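PDB 3VWA: cytoplasmic export protein 1 from Saccharomyces cerevisiae, which takes part in nuclear tRNA export, binding tRNA and possibly collecting it from export receptors at the nuclear pore complex for delivery to the translation machinery. Local coordinates for residues A[197-200]-A[204-207]; A[178-183]-A[187-192]; A[118-123]-A[144-149]. One frame throughout, in Å; residues are numbered along the deposited sequence.

How the contacts relate
All three contacts lie in the N-terminal kinase-like domain, ahead of the helical HEAT-repeat part of the chain. Contacts 1 and 2 share helix 186-198: contact 2 packs the incoming loop on its first turns, and contact 1 closes the turn that leaves its end, with about 19 Å between their centres. Contact 3 joins helix 106-122 to strand 144-146, about 15 Å from contact 2 and 20 Å from contact 1, centre to centre. It touches both: Leu120 CD1 meets Leu191 CD1 of contact 2 at 3.9 Å, and Trp144 CZ3 meets Leu198 CD1 of contact 1 at 3.8 Å. Contacts 1 and 2 do not touch each other (nearest atoms about 5 Å), so contact 3 bridges the two along helix 186-198.

Contact 1 of 3, residues A[197-200]-A[204-207]; sequences SLMA and LPKD
Met199, a selenomethionine in this crystal, lays its side chain across Leu204 and Pro205 just where helix 186-198 of the kinase-like domain's helical lobe gives way to a loop. Met199 is the first residue to leave helical geometry; after a short loop Leu204 and Pro205 come up beside it, and the chain then leads off toward helix 209-216.

The tight half of the contact is apolar. Leu204 CD2 sits against the near part of the Met199 chain, 3.7 Å from Met199 CB, and it also touches the selenium, with Leu204 CD2 to Met199 SE again 3.7 Å. One methyl is therefore met at both ends of the CB-CG-SE run, and the two side chains cross at about a right angle. Leu204 reaches this place with CG anti to its own N (chi1 -153°). The Met199 chain is extended beyond CG, which carries the selenium on to the proline: Met199 SE lies 3.9 Å from Pro205 CD, again crosswise. Val109, Glu110 and Ile113 of helix 106-122 also touch the Met199 side chain, so it is held between that helix and the loop.

The other half is loose. Ala200 is exposed, its CB directed away from 204-207, and it takes part through its backbone. Further along the departing chain, Asp207 turns to helix 233-237, where its OD2 is hydrogen-bonded to Thr234 OG1, and Pro205 touches the same threonine. What ties the backbone across the turn is a single weak hydrogen bond from residue i+4 to residue i: Leu204 N donates to Ala200 O over 3.1 Å, bent to 122° at the hydrogen.

Contact 2 of 3, residues A[178-183]-A[187-192]; sequences LPCEDP and DSMGLG
The flat group met by Met189, a selenomethionine on helix 186-198, is the Pro179-Cys180 peptide; the puckered Pro179 ring beside it meets Met189 at its CB corner, with Met189 CB 4.2 Å from Pro179 CB, while Tyr171 of helix 160-174 touches the same proline. The selenium stands over the oxygen end of one face of the peptide, with Met189 SE 3.9 Å from Pro179 O. This loop-on-helix packing opens the helix that probably corresponds to the central helix (alpha-F) of the kinase larger lobe.

The carboxylate of Asp187 is fixed by backbone: OD1 is hydrogen-bonded to Gly129 N and OD2 to Leu128 N, an arrangement consistent with the kinase aspartate that holds the catalytic-loop backbone. A water also spans the loop and the helix start, donating to Pro183 O at 3.0 Å and, weakly, to Asp187 OD2.

No direct hydrogen bond joins the two segments, and the closest approach falls at the outer end of Met189. The Met189 chain is bent at chi3 (-111°), which turns its methyl to the cysteine, whose SG lies between its own N and carbonyl carbon (chi1 71°): Cys180 SG and Met189 CE are 3.3 Å apart.

Contact 3 of 3, residues A[118-123]-A[144-149]; sequences ATLGFL and WVLFGL
Leu146 sets one methyl, CD1, against two neighbours on helix 106-122: Leu146 CD1 is 4.1 Å from Thr119 CG2, and likewise 4.1 Å from Leu120 CD2. Thr119 and Leu146 run antiparallel alongside each other, while Leu120 lies roughly perpendicular to Leu146. With CG2 anti to the backbone N, Thr119 gives its methyl to the leucine and keeps OG1 for polar partners. Thr119 OG1 is hydrogen-bonded to Gln115 O, one helical turn back, and also to a water at 2.8 Å, which in turn donates to Trp144 O, also at 2.8 Å.

This is the packing of helix against strand in the larger lobe of a kinase-like fold, where Leu146-Phe147-Gly148 probably takes the place of the kinase DFG sequence, with leucine at the aspartate position. Further out, Gln115 OE1 accepts from Trp144 N, tying helix and strand together a second time. The backbone of Leu146 is hydrogen-bonded to Gly69 and Cys71, and that of Val145 to Phe137 in the adjacent strand. Beyond the strand, the Phe147 ring stacks on Phe43, and Trp144 NE1 is hydrogen-bonded to Thr280 OG1.

Contact 1 of 3, residues A[197-200]-A[204-207]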
# COMPACT_ATOMS: atom_id res chain seq x y z
N SER A 197 20.23 19.27 8.43
CA SER A 197 19.14 18.79 9.29
C SER A 197 18.55 17.47 8.76
O SER A 197 18.08 16.66 9.54
CB SER A 197 18.01 19.82 9.44
OG SER A 197 18.51 21.14 9.55
N LEU A 198 18.58 17.28 7.44
CA LEU A 198 18.09 16.05 6.83
C LEU A 198 18.99 14.86 7.09
O LEU A 198 18.50 13.74 7.26
CB LEU A 198 17.93 16.23 5.31
CG LEU A 198 16.67 17.04 4.94
CD1 LEU A 198 16.67 17.65 3.55
CD2 LEU A 198 15.41 16.19 5.14
N MSE A 199 20.30 15.11 7.15
CA MSE A 199 21.31 14.06 7.13
C MSE A 199 22.30 14.36 8.22
O MSE A 199 23.11 15.28 8.07
CB MSE A 199 22.07 14.23 5.81
CG MSE A 199 22.25 13.00 4.94
SE MSE A 199 22.34 13.53 3.02
CE MSE A 199 21.57 11.84 2.38
N ALA A 200 22.25 13.61 9.34
CA ALA A 200 23.25 13.72 10.43
C ALA A 200 24.71 13.46 9.95
O ALA A 200 24.93 12.64 9.04
CB ALA A 200 22.87 12.81 11.60
N LEU A 204 25.92 11.70 6.24
CA LEU A 204 26.21 12.58 5.12
C LEU A 204 27.30 11.94 4.28
O LEU A 204 28.29 11.48 4.80
CB LEU A 204 26.69 13.95 5.63
CG LEU A 204 26.57 15.31 4.92
CD1 LEU A 204 27.63 15.55 3.84
CD2 LEU A 204 25.17 15.57 4.37
N PRO A 205 27.11 11.89 2.96
CA PRO A 205 28.10 11.27 2.11
C PRO A 205 29.45 11.97 2.31
O PRO A 205 29.51 13.20 2.38
CB PRO A 205 27.57 11.55 0.69
CG PRO A 205 26.09 11.65 0.86
CD PRO A 205 25.92 12.33 2.20
N LYS A 206 30.50 11.16 2.38
CA LYS A 206 31.88 11.65 2.47
C LYS A 206 32.14 12.63 1.35
O LYS A 206 32.61 13.74 1.60
CB LYS A 206 32.86 10.47 2.37
CG LYS A 206 33.22 9.81 3.69
CD LYS A 206 32.04 9.72 4.66
CE LYS A 206 32.50 9.82 6.12
NZ LYS A 206 33.54 10.88 6.30
N ASP A 207 31.76 12.24 0.13
CA ASP A 207 32.01 13.07 -1.05
C ASP A 207 31.04 14.25 -1.17
O ASP A 207 31.09 15.00 -2.16
CB ASP A 207 32.06 12.24 -2.34
CG ASP A 207 30.78 11.45 -2.58
OD1 ASP A 207 30.73 10.69 -3.57
OD2 ASP A 207 29.84 11.56 -1.78

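Contact 2 of 3, residues A[178-183]-A[187-192]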
# COMPACT_ATOMS: atom_id res chain seq x y z
N LEU A 178 18.68 34.49 11.64
CA LEU A 178 18.86 34.95 10.26
C LEU A 178 20.22 34.50 9.79
O LEU A 178 21.21 34.91 10.37
CB LEU A 178 18.79 36.48 10.20
CG LEU A 178 19.10 37.26 8.93
CD1 LEU A 178 17.99 37.13 7.91
CD2 LEU A 178 19.33 38.73 9.25
N PRO A 179 20.27 33.66 8.73
CA PRO A 179 21.56 33.12 8.27
C PRO A 179 22.51 34.20 7.77
O PRO A 179 23.72 34.07 7.92
CB PRO A 179 21.17 32.18 7.12
CG PRO A 179 19.78 32.56 6.74
CD PRO A 179 19.13 33.11 7.99
N CYS A 180 21.97 35.26 7.19
CA CYS A 180 22.79 36.38 6.73
C CYS A 180 21.88 37.44 6.15
O CYS A 180 20.67 37.24 6.04
CB CYS A 180 23.83 35.95 5.69
SG CYS A 180 23.12 35.52 4.07
N GLU A 181 22.47 38.56 5.75
CA GLU A 181 21.70 39.66 5.19
C GLU A 181 21.91 39.73 3.69
O GLU A 181 21.29 40.51 2.98
CB GLU A 181 22.09 40.96 5.88
CG GLU A 181 21.66 40.97 7.36
CD GLU A 181 22.17 42.21 8.09
OE1 GLU A 181 23.41 42.51 7.99
OE2 GLU A 181 21.33 42.91 8.73
N ASP A 182 22.82 38.91 3.20
CA ASP A 182 23.13 38.95 1.81
C ASP A 182 22.09 38.10 1.06
O ASP A 182 21.98 36.89 1.32
CB ASP A 182 24.56 38.47 1.55
CG ASP A 182 25.05 38.85 0.16
OD1 ASP A 182 26.29 39.02 0.01
OD2 ASP A 182 24.19 39.00 -0.75
N PRO A 183 21.31 38.75 0.19
CA PRO A 183 20.37 38.10 -0.72
C PRO A 183 21.01 37.11 -1.69
O PRO A 183 20.32 36.27 -2.25
CB PRO A 183 19.80 39.27 -1.53
CG PRO A 183 19.94 40.44 -0.64
CD PRO A 183 21.23 40.22 0.10
N ASP A 187 20.18 32.01 0.26
CA ASP A 187 19.62 30.71 -0.13
C ASP A 187 20.61 29.53 -0.01
O ASP A 187 20.25 28.49 0.54
CB ASP A 187 18.97 30.78 -1.49
CG ASP A 187 17.70 31.63 -1.49
OD1 ASP A 187 17.04 31.75 -0.41
OD2 ASP A 187 17.37 32.19 -2.57
N SER A 188 21.84 29.70 -0.52
CA SER A 188 22.92 28.73 -0.31
C SER A 188 23.12 28.38 1.15
O SER A 188 23.35 27.21 1.48
CB SER A 188 24.24 29.29 -0.83
OG SER A 188 24.35 29.04 -2.20
N MSE A 189 23.04 29.38 2.02
CA MSE A 189 23.29 29.16 3.44
C MSE A 189 22.13 28.46 4.05
O MSE A 189 22.32 27.59 4.92
CB MSE A 189 23.59 30.46 4.17
CG MSE A 189 25.05 30.85 3.91
SE MSE A 189 25.52 32.57 4.80
CE MSE A 189 25.72 33.64 3.17
N GLY A 190 20.91 28.80 3.60
CA GLY A 190 19.71 28.14 4.11
C GLY A 190 19.59 26.71 3.61
O GLY A 190 19.09 25.83 4.32
N LEU A 191 20.07 26.46 2.39
CA LEU A 191 20.09 25.10 1.83
C LEU A 191 21.02 24.20 2.64
O LEU A 191 20.65 23.07 2.95
CB LEU A 191 20.50 25.11 0.32
CG LEU A 191 20.52 23.72 -0.36
CD1 LEU A 191 19.24 22.93 -0.15
CD2 LEU A 191 20.89 23.74 -1.84
N GLY A 192 22.21 24.70 3.00
CA GLY A 192 23.16 23.95 3.85
C GLY A 192 22.57 23.53 5.20
O GLY A 192 22.59 22.37 5.57
O HOH W 1 19.92 33.39 -2.97

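Contact 3 of 3, residues A[118-123]-A[144-149]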
# COMPACT_ATOMS: atom_id res chain seq x y z
N ALA A 118 16.21 20.66 -7.97
CA ALA A 118 15.67 21.05 -9.28
C ALA A 118 14.77 22.29 -9.11
O ALA A 118 14.77 23.19 -9.97
CB ALA A 118 14.86 19.90 -9.88
N THR A 119 14.03 22.35 -7.99
CA THR A 119 13.17 23.48 -7.72
C THR A 119 13.93 24.79 -7.49
O THR A 119 13.57 25.82 -8.06
CB THR A 119 12.30 23.21 -6.54
OG1 THR A 119 11.63 21.97 -6.79
CG2 THR A 119 11.31 24.39 -6.34
N LEU A 120 14.99 24.72 -6.68
CA LEU A 120 15.88 25.87 -6.46
C LEU A 120 16.64 26.28 -7.73
O LEU A 120 17.09 27.43 -7.86
CB LEU A 120 16.86 25.54 -5.30
CG LEU A 120 16.16 25.33 -3.94
CD1 LEU A 120 17.02 24.61 -2.91
CD2 LEU A 120 15.59 26.63 -3.36
N GLY A 121 16.75 25.36 -8.68
CA GLY A 121 17.25 25.70 -10.03
C GLY A 121 16.27 26.56 -10.84
O GLY A 121 16.68 27.47 -11.56
N PHE A 122 14.97 26.27 -10.73
CA PHE A 122 13.95 27.08 -11.39
C PHE A 122 13.83 28.45 -10.71
O PHE A 122 13.46 29.44 -11.32
CB PHE A 122 12.61 26.37 -11.40
CG PHE A 122 12.59 25.14 -12.28
CD1 PHE A 122 13.00 25.20 -13.61
CD2 PHE A 122 12.13 23.93 -11.79
CE1 PHE A 122 12.97 24.06 -14.43
CE2 PHE A 122 12.09 22.80 -12.59
CZ PHE A 122 12.52 22.86 -13.92
N LEU A 123 14.22 28.50 -9.44
CA LEU A 123 14.09 29.71 -8.66
C LEU A 123 15.29 30.63 -8.74
O LEU A 123 15.32 31.65 -8.04
CB LEU A 123 13.86 29.33 -7.20
CG LEU A 123 12.45 29.00 -6.74
CD1 LEU A 123 12.51 28.66 -5.26
CD2 LEU A 123 11.51 30.18 -6.96
N TRP A 144 9.16 15.95 -3.06
CA TRP A 144 9.37 17.00 -2.06
C TRP A 144 9.13 18.29 -2.73
O TRP A 144 9.78 18.57 -3.72
CB TRP A 144 10.83 16.95 -1.53
CG TRP A 144 11.09 15.72 -0.69
CD1 TRP A 144 10.29 14.58 -0.58
CD2 TRP A 144 12.23 15.48 0.18
NE1 TRP A 144 10.83 13.70 0.28
CE2 TRP A 144 12.00 14.17 0.79
CE3 TRP A 144 13.39 16.21 0.53
CZ2 TRP A 144 12.93 13.59 1.69
CZ3 TRP A 144 14.33 15.61 1.42
CH2 TRP A 144 14.09 14.33 1.99
N VAL A 145 8.19 19.06 -2.16
CA VAL A 145 7.79 20.41 -2.61
C VAL A 145 8.00 21.56 -1.55
O VAL A 145 8.09 21.30 -0.34
CB VAL A 145 6.35 20.39 -3.21
CG1 VAL A 145 6.32 19.60 -4.54
CG2 VAL A 145 5.31 19.81 -2.23
N LEU A 146 8.05 22.82 -2.00
CA LEU A 146 8.45 23.93 -1.15
C LEU A 146 7.34 24.92 -0.92
O LEU A 146 6.54 25.24 -1.80
CB LEU A 146 9.66 24.67 -1.75
CG LEU A 146 11.02 23.98 -1.53
CD1 LEU A 146 12.15 24.66 -2.32
CD2 LEU A 146 11.35 23.87 -0.03
N PHE A 147 7.28 25.37 0.32
CA PHE A 147 6.34 26.36 0.70
C PHE A 147 7.05 27.56 1.33
O PHE A 147 8.18 27.43 1.84
CB PHE A 147 5.35 25.78 1.68
CG PHE A 147 4.41 26.79 2.23
CD1 PHE A 147 3.34 27.26 1.45
CD2 PHE A 147 4.62 27.33 3.52
CE1 PHE A 147 2.45 28.21 1.95
CE2 PHE A 147 3.74 28.29 4.02
CZ PHE A 147 2.66 28.73 3.23
N GLY A 148 6.39 28.71 1.34
CA GLY A 148 6.90 29.84 2.12
C GLY A 148 7.57 30.91 1.31
O GLY A 148 8.82 31.02 1.25
N LEU A 149 6.73 31.78 0.79
CA LEU A 149 7.12 32.72 -0.23
C LEU A 149 7.10 34.15 0.38
O LEU A 149 7.18 35.16 -0.33
CB LEU A 149 6.09 32.52 -1.34
CG LEU A 149 6.48 31.85 -2.68
CD1 LEU A 149 7.77 31.02 -2.70
CD2 LEU A 149 5.28 31.10 -3.27
O HOH W 2 10.74 21.15 -4.32